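Local coordinates for protein aryl esterase (Mycobacterium smegmatis, PDB 2Q0Q) that hydrolyses aryl esters and can also transfer acyl groups to alcohols in water, as an oligomeric enzyme of the SGNH hydrolase superfamily, at residues Val136-Pro144 / Gly157-Tyr168. Sequence-based numbering, arbitrary orientation.
Sequences VVSPPPLAP and GEQKTTELARVY
L142 lays its isobutyl group across the T161 side chain at about a right angle, CD1 sitting 3.8 Å from CG2 of T161. This is the alpha/beta core of an SGNH hydrolase: strand 133-138 of the parallel sheet runs out into a proline-rich loop, and the chain returns through helices 157-161 and 164-175, residues 164-168 running roughly antiparallel to strand 136-138 (157°). With T161 chi1 at 56°, its OG1 lies between backbone N and carbonyl carbon, where it donates to E158 O one turn back (2.8 Å) and accepts the L142 N-H at 3.0 Å and 158°. One buried hydroxyl thus ties the loop backbone to helix 157-161, while P141 CB rests on T162 CG2. Beyond them, P139 CG meets L164 CD1 at 4.0 Å. On the strand, S138 points at helix 164-175 and packs its CB and OG against A165; OG itself is hydrogen-bonded to D181 on neighbouring strand 179-181. Y168 brings its CD2 to 3.6 Å from S138 CA; the V136 side chain crosses that of Y168 obliquely, through CG1, and the tyrosine OH is bound to L91 O. At the far end of the loop, the extended E158 side chain, CG anti to the backbone N, reaches along the loop, its CG 3.3 Å from L142 O. A water there donates both to E158 OE1, at 3.0 Å, and to A143 O. Back at the tyrosine, V137 O lies in the ring plane at the Y168 edge, 3.8 Å from CE2.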
ATOM      1  N   VAL G 136      -6.360 -31.741   8.991  1.00 15.46           N
ATOM      2  CA  VAL G 136      -5.212 -31.344   8.172  1.00 15.67           C
ATOM      3  C   VAL G 136      -4.765 -32.564   7.341  1.00 15.50           C
ATOM      4  O   VAL G 136      -4.487 -33.655   7.880  1.00 16.39           O
ATOM      5  CB  VAL G 136      -4.045 -30.855   9.068  1.00 15.39           C
ATOM      6  CG1 VAL G 136      -2.767 -30.581   8.237  1.00 15.88           C
ATOM      7  CG2 VAL G 136      -4.476 -29.644   9.942  1.00 15.56           C
ATOM      8  N   VAL G 137      -4.715 -32.384   6.026  1.00 15.48           N
ATOM      9  CA  VAL G 137      -4.327 -33.486   5.136  1.00 15.17           C
ATOM     10  C   VAL G 137      -3.111 -33.091   4.314  1.00 16.35           C
ATOM     11  O   VAL G 137      -3.140 -32.097   3.595  1.00 17.07           O
ATOM     12  CB  VAL G 137      -5.446 -33.871   4.178  1.00 16.22           C
ATOM     13  CG1 VAL G 137      -5.020 -34.979   3.260  1.00 16.89           C
ATOM     14  CG2 VAL G 137      -6.737 -34.255   4.944  1.00 16.36           C
ATOM     15  N   SER G 138      -2.047 -33.892   4.413  1.00 15.71           N
ATOM     16  CA  SER G 138      -0.898 -33.705   3.528  1.00 16.53           C
ATOM     17  C   SER G 138      -1.232 -34.388   2.207  1.00 16.84           C
ATOM     18  O   SER G 138      -1.731 -35.539   2.218  1.00 17.90           O
ATOM     19  CB  SER G 138       0.397 -34.272   4.137  1.00 15.97           C
ATOM     20  OG  SER G 138       0.189 -35.549   4.680  1.00 17.17           O
ATOM     21  N   PRO G 139      -0.970 -33.702   1.067  1.00 17.13           N
ATOM     22  CA  PRO G 139      -1.190 -34.365  -0.216  1.00 17.34           C
ATOM     23  C   PRO G 139      -0.101 -35.423  -0.422  1.00 17.60           C
ATOM     24  O   PRO G 139       0.917 -35.407   0.260  1.00 16.52           O
ATOM     25  CB  PRO G 139      -1.015 -33.235  -1.229  1.00 16.36           C
ATOM     26  CG  PRO G 139       0.012 -32.345  -0.578  1.00 17.39           C
ATOM     27  CD  PRO G 139      -0.419 -32.343   0.881  1.00 18.05           C
ATOM     28  N   PRO G 140      -0.294 -36.331  -1.387  1.00 17.61           N
ATOM     29  CA  PRO G 140       0.768 -37.280  -1.698  1.00 17.91           C
ATOM     30  C   PRO G 140       1.928 -36.612  -2.430  1.00 18.16           C
ATOM     31  O   PRO G 140       1.733 -35.592  -3.117  1.00 17.50           O
ATOM     32  CB  PRO G 140       0.074 -38.300  -2.602  1.00 17.79           C
ATOM     33  CG  PRO G 140      -1.045 -37.631  -3.156  1.00 19.11           C
ATOM     34  CD  PRO G 140      -1.464 -36.533  -2.248  1.00 17.08           C
ATOM     35  N   PRO G 141       3.139 -37.186  -2.308  1.00 18.16           N
ATOM     36  CA  PRO G 141       4.276 -36.599  -3.001  1.00 18.67           C
ATOM     37  C   PRO G 141       4.022 -36.550  -4.516  1.00 19.19           C
ATOM     38  O   PRO G 141       3.364 -37.449  -5.072  1.00 19.26           O
ATOM     39  CB  PRO G 141       5.426 -37.539  -2.637  1.00 19.27           C
ATOM     40  CG  PRO G 141       4.997 -38.172  -1.339  1.00 19.09           C
ATOM     41  CD  PRO G 141       3.526 -38.374  -1.529  1.00 18.57           C
ATOM     42  N   LEU G 142       4.521 -35.500  -5.161  1.00 19.11           N
ATOM     43  CA  LEU G 142       4.527 -35.425  -6.604  1.00 19.75           C
ATOM     44  C   LEU G 142       5.399 -36.540  -7.199  1.00 19.62           C
ATOM     45  O   LEU G 142       6.192 -37.191  -6.502  1.00 20.50           O
ATOM     46  CB  LEU G 142       5.048 -34.062  -7.080  1.00 20.39           C
ATOM     47  CG  LEU G 142       4.193 -32.844  -6.740  1.00 20.58           C
ATOM     48  CD1 LEU G 142       4.963 -31.540  -6.866  1.00 20.22           C
ATOM     49  CD2 LEU G 142       2.925 -32.801  -7.602  1.00 21.96           C
ATOM     50  N   ALA G 143       5.236 -36.743  -8.501  1.00 20.08           N
ATOM     51  CA  ALA G 143       6.020 -37.720  -9.254  1.00 19.90           C
ATOM     52  C   ALA G 143       6.667 -37.035 -10.459  1.00 19.53           C
ATOM     53  O   ALA G 143       6.392 -35.857 -10.717  1.00 17.94           O
ATOM     54  CB  ALA G 143       5.093 -38.848  -9.706  1.00 19.98           C
ATOM     55  N   PRO G 144       7.571 -37.735 -11.167  1.00 20.21           N
ATOM     56  CA  PRO G 144       8.115 -37.195 -12.415  1.00 20.27           C
ATOM     57  C   PRO G 144       7.039 -36.755 -13.418  1.00 20.94           C
ATOM     58  O   PRO G 144       5.977 -37.382 -13.532  1.00 19.75           O
ATOM     59  CB  PRO G 144       8.974 -38.343 -12.953  1.00 20.22           C
ATOM     60  CG  PRO G 144       9.422 -39.060 -11.699  1.00 19.79           C
ATOM     61  CD  PRO G 144       8.211 -39.008 -10.800  1.00 20.74           C
ATOM     62  N   GLY G 157       9.975 -29.327  -6.462  1.00 19.27           N
ATOM     63  CA  GLY G 157       8.714 -29.503  -5.747  1.00 19.79           C
ATOM     64  C   GLY G 157       8.520 -30.896  -5.187  1.00 20.20           C
ATOM     65  O   GLY G 157       8.028 -31.051  -4.081  1.00 20.16           O
ATOM     66  N   GLU G 158       8.881 -31.921  -5.952  1.00 20.52           N
ATOM     67  CA  GLU G 158       8.727 -33.290  -5.483  1.00 20.78           C
ATOM     68  C   GLU G 158       9.427 -33.489  -4.125  1.00 20.33           C
ATOM     69  O   GLU G 158       8.824 -33.981  -3.176  1.00 20.05           O
ATOM     70  CB  GLU G 158       9.278 -34.299  -6.509  1.00 20.63           C
ATOM     71  CG  GLU G 158       9.081 -35.747  -6.063  1.00 21.58           C
ATOM     72  CD  GLU G 158       9.430 -36.791  -7.116  1.00 23.11           C
ATOM     73  OE1 GLU G 158       9.376 -36.501  -8.336  1.00 27.90           O
ATOM     74  OE2 GLU G 158       9.763 -37.919  -6.701  1.00 27.30           O
ATOM     75  N   GLN G 159      10.683 -33.061  -4.038  1.00 19.87           N
ATOM     76  CA  GLN G 159      11.415 -33.165  -2.797  1.00 19.59           C
ATOM     77  C   GLN G 159      10.693 -32.461  -1.664  1.00 19.06           C
ATOM     78  O   GLN G 159      10.689 -32.940  -0.544  1.00 19.67           O
ATOM     79  CB  GLN G 159      12.840 -32.629  -2.931  1.00 20.15           C
ATOM     80  CG  GLN G 159      13.707 -32.888  -1.704  1.00 22.61           C
ATOM     81  CD  GLN G 159      13.770 -34.354  -1.301  1.00 28.71           C
ATOM     82  OE1 GLN G 159      13.975 -35.236  -2.143  1.00 31.85           O
ATOM     83  NE2 GLN G 159      13.606 -34.624   0.005  1.00 32.21           N
ATOM     84  N   LYS G 160      10.070 -31.330  -1.954  1.00 18.00           N
ATOM     85  CA  LYS G 160       9.320 -30.614  -0.918  1.00 17.45           C
ATOM     86  C   LYS G 160       8.073 -31.392  -0.478  1.00 17.70           C
ATOM     87  O   LYS G 160       7.797 -31.500   0.711  1.00 17.93           O
ATOM     88  CB  LYS G 160       8.963 -29.204  -1.399  1.00 16.67           C
ATOM     89  CG  LYS G 160      10.172 -28.328  -1.581  1.00 16.58           C
ATOM     90  CD  LYS G 160       9.819 -27.002  -2.212  1.00 15.60           C
ATOM     91  CE  LYS G 160      11.053 -26.104  -2.439  1.00 15.09           C
ATOM     92  NZ  LYS G 160      10.771 -24.808  -3.076  1.00 15.66           N
ATOM     93  N   THR G 161       7.332 -31.955  -1.429  1.00 17.48           N
ATOM     94  CA  THR G 161       6.079 -32.661  -1.096  1.00 17.52           C
ATOM     95  C   THR G 161       6.326 -33.916  -0.278  1.00 17.72           C
ATOM     96  O   THR G 161       5.459 -34.318   0.489  1.00 17.33           O
ATOM     97  CB  THR G 161       5.249 -33.028  -2.335  1.00 17.49           C
ATOM     98  OG1 THR G 161       6.025 -33.805  -3.256  1.00 17.03           O
ATOM     99  CG2 THR G 161       4.751 -31.767  -3.032  1.00 18.59           C
ATOM    100  N   THR G 162       7.498 -34.519  -0.429  1.00 17.54           N
ATOM    101  CA  THR G 162       7.843 -35.699   0.398  1.00 18.16           C
ATOM    102  C   THR G 162       7.965 -35.338   1.890  1.00 18.23           C
ATOM    103  O   THR G 162       7.931 -36.211   2.741  1.00 17.88           O
ATOM    104  CB  THR G 162       9.164 -36.363  -0.028  1.00 18.29           C
ATOM    105  OG1 THR G 162      10.274 -35.530   0.337  1.00 21.17           O
ATOM    106  CG2 THR G 162       9.190 -36.678  -1.528  1.00 18.84           C
ATOM    107  N   GLU G 163       8.152 -34.055   2.198  1.00 18.22           N
ATOM    108  CA  GLU G 163       8.301 -33.566   3.584  1.00 18.62           C
ATOM    109  C   GLU G 163       7.009 -33.077   4.242  1.00 18.61           C
ATOM    110  O   GLU G 163       7.008 -32.785   5.439  1.00 18.78           O
ATOM    111  CB  GLU G 163       9.326 -32.436   3.638  1.00 19.24           C
ATOM    112  CG  GLU G 163      10.703 -32.832   3.091  1.00 21.07           C
ATOM    113  CD  GLU G 163      11.248 -34.074   3.762  1.00 26.05           C
ATOM    114  OE1 GLU G 163      11.641 -35.029   3.042  1.00 30.37           O
ATOM    115  OE2 GLU G 163      11.282 -34.092   5.013  1.00 26.89           O
ATOM    116  N   LEU G 164       5.927 -32.983   3.478  1.00 17.59           N
ATOM    117  CA  LEU G 164       4.711 -32.340   3.999  1.00 18.04           C
ATOM    118  C   LEU G 164       4.003 -33.195   5.038  1.00 17.66           C
ATOM    119  O   LEU G 164       3.451 -32.682   6.001  1.00 18.19           O
ATOM    120  CB  LEU G 164       3.765 -31.971   2.868  1.00 18.25           C
ATOM    121  CG  LEU G 164       4.313 -30.879   1.945  1.00 18.11           C
ATOM    122  CD1 LEU G 164       3.384 -30.630   0.779  1.00 17.85           C
ATOM    123  CD2 LEU G 164       4.557 -29.607   2.715  1.00 19.31           C
ATOM    124  N   ALA G 165       4.022 -34.523   4.876  1.00 18.14           N
ATOM    125  CA  ALA G 165       3.429 -35.355   5.904  1.00 17.59           C
ATOM    126  C   ALA G 165       4.144 -35.114   7.241  1.00 17.41           C
ATOM    127  O   ALA G 165       3.495 -35.013   8.290  1.00 17.05           O
ATOM    128  CB  ALA G 165       3.492 -36.824   5.522  1.00 17.66           C
ATOM    129  N   ARG G 166       5.475 -35.003   7.203  1.00 17.84           N
ATOM    130  CA  ARG G 166       6.232 -34.780   8.423  1.00 17.82           C
ATOM    131  C   ARG G 166       5.907 -33.437   9.081  1.00 17.74           C
ATOM    132  O   ARG G 166       5.610 -33.381  10.277  1.00 16.87           O
ATOM    133  CB  ARG G 166       7.739 -34.855   8.142  1.00 18.56           C
ATOM    134  CG  ARG G 166       8.574 -34.708   9.401  1.00 19.27           C
ATOM    135  CD  ARG G 166      10.031 -35.005   9.161  1.00 20.62           C
ATOM    136  NE  ARG G 166      10.630 -34.065   8.211  1.00 23.85           N
ATOM    137  CZ  ARG G 166      11.090 -32.854   8.527  1.00 26.42           C
ATOM    138  NH1 ARG G 166      11.015 -32.393   9.775  1.00 27.69           N
ATOM    139  NH2 ARG G 166      11.626 -32.081   7.579  1.00 27.80           N
ATOM    140  N   VAL G 167       6.008 -32.372   8.301  1.00 17.19           N
ATOM    141  CA  VAL G 167       5.821 -31.036   8.852  1.00 16.67           C
ATOM    142  C   VAL G 167       4.348 -30.789   9.226  1.00 16.68           C
ATOM    143  O   VAL G 167       4.097 -30.135  10.229  1.00 16.45           O
ATOM    144  CB  VAL G 167       6.393 -29.870   7.941  1.00 16.93           C
ATOM    145  CG1 VAL G 167       7.889 -30.066   7.704  1.00 16.52           C
ATOM    146  CG2 VAL G 167       5.650 -29.748   6.627  1.00 16.93           C
ATOM    147  N   TYR G 168       3.395 -31.307   8.443  1.00 16.45           N
ATOM    148  CA  TYR G 168       1.978 -31.148   8.776  1.00 15.99           C
ATOM    149  C   TYR G 168       1.601 -31.991   9.996  1.00 15.84           C
ATOM    150  O   TYR G 168       0.764 -31.562  10.812  1.00 15.18           O
ATOM    151  CB  TYR G 168       1.030 -31.528   7.619  1.00 16.09           C
ATOM    152  CG  TYR G 168       0.891 -30.536   6.463  1.00 14.90           C
ATOM    153  CD1 TYR G 168       1.738 -29.439   6.312  1.00 17.48           C
ATOM    154  CD2 TYR G 168      -0.071 -30.752   5.478  1.00 16.84           C
ATOM    155  CE1 TYR G 168       1.600 -28.562   5.226  1.00 15.17           C
ATOM    156  CE2 TYR G 168      -0.216 -29.886   4.403  1.00 15.80           C
ATOM    157  CZ  TYR G 168       0.624 -28.801   4.280  1.00 16.14           C
ATOM    158  OH  TYR G 168       0.469 -27.953   3.212  1.00 16.78           O
TER
HETATM  159  O   HOH W   1       8.949 -34.166 -10.177  1.00 30.58           O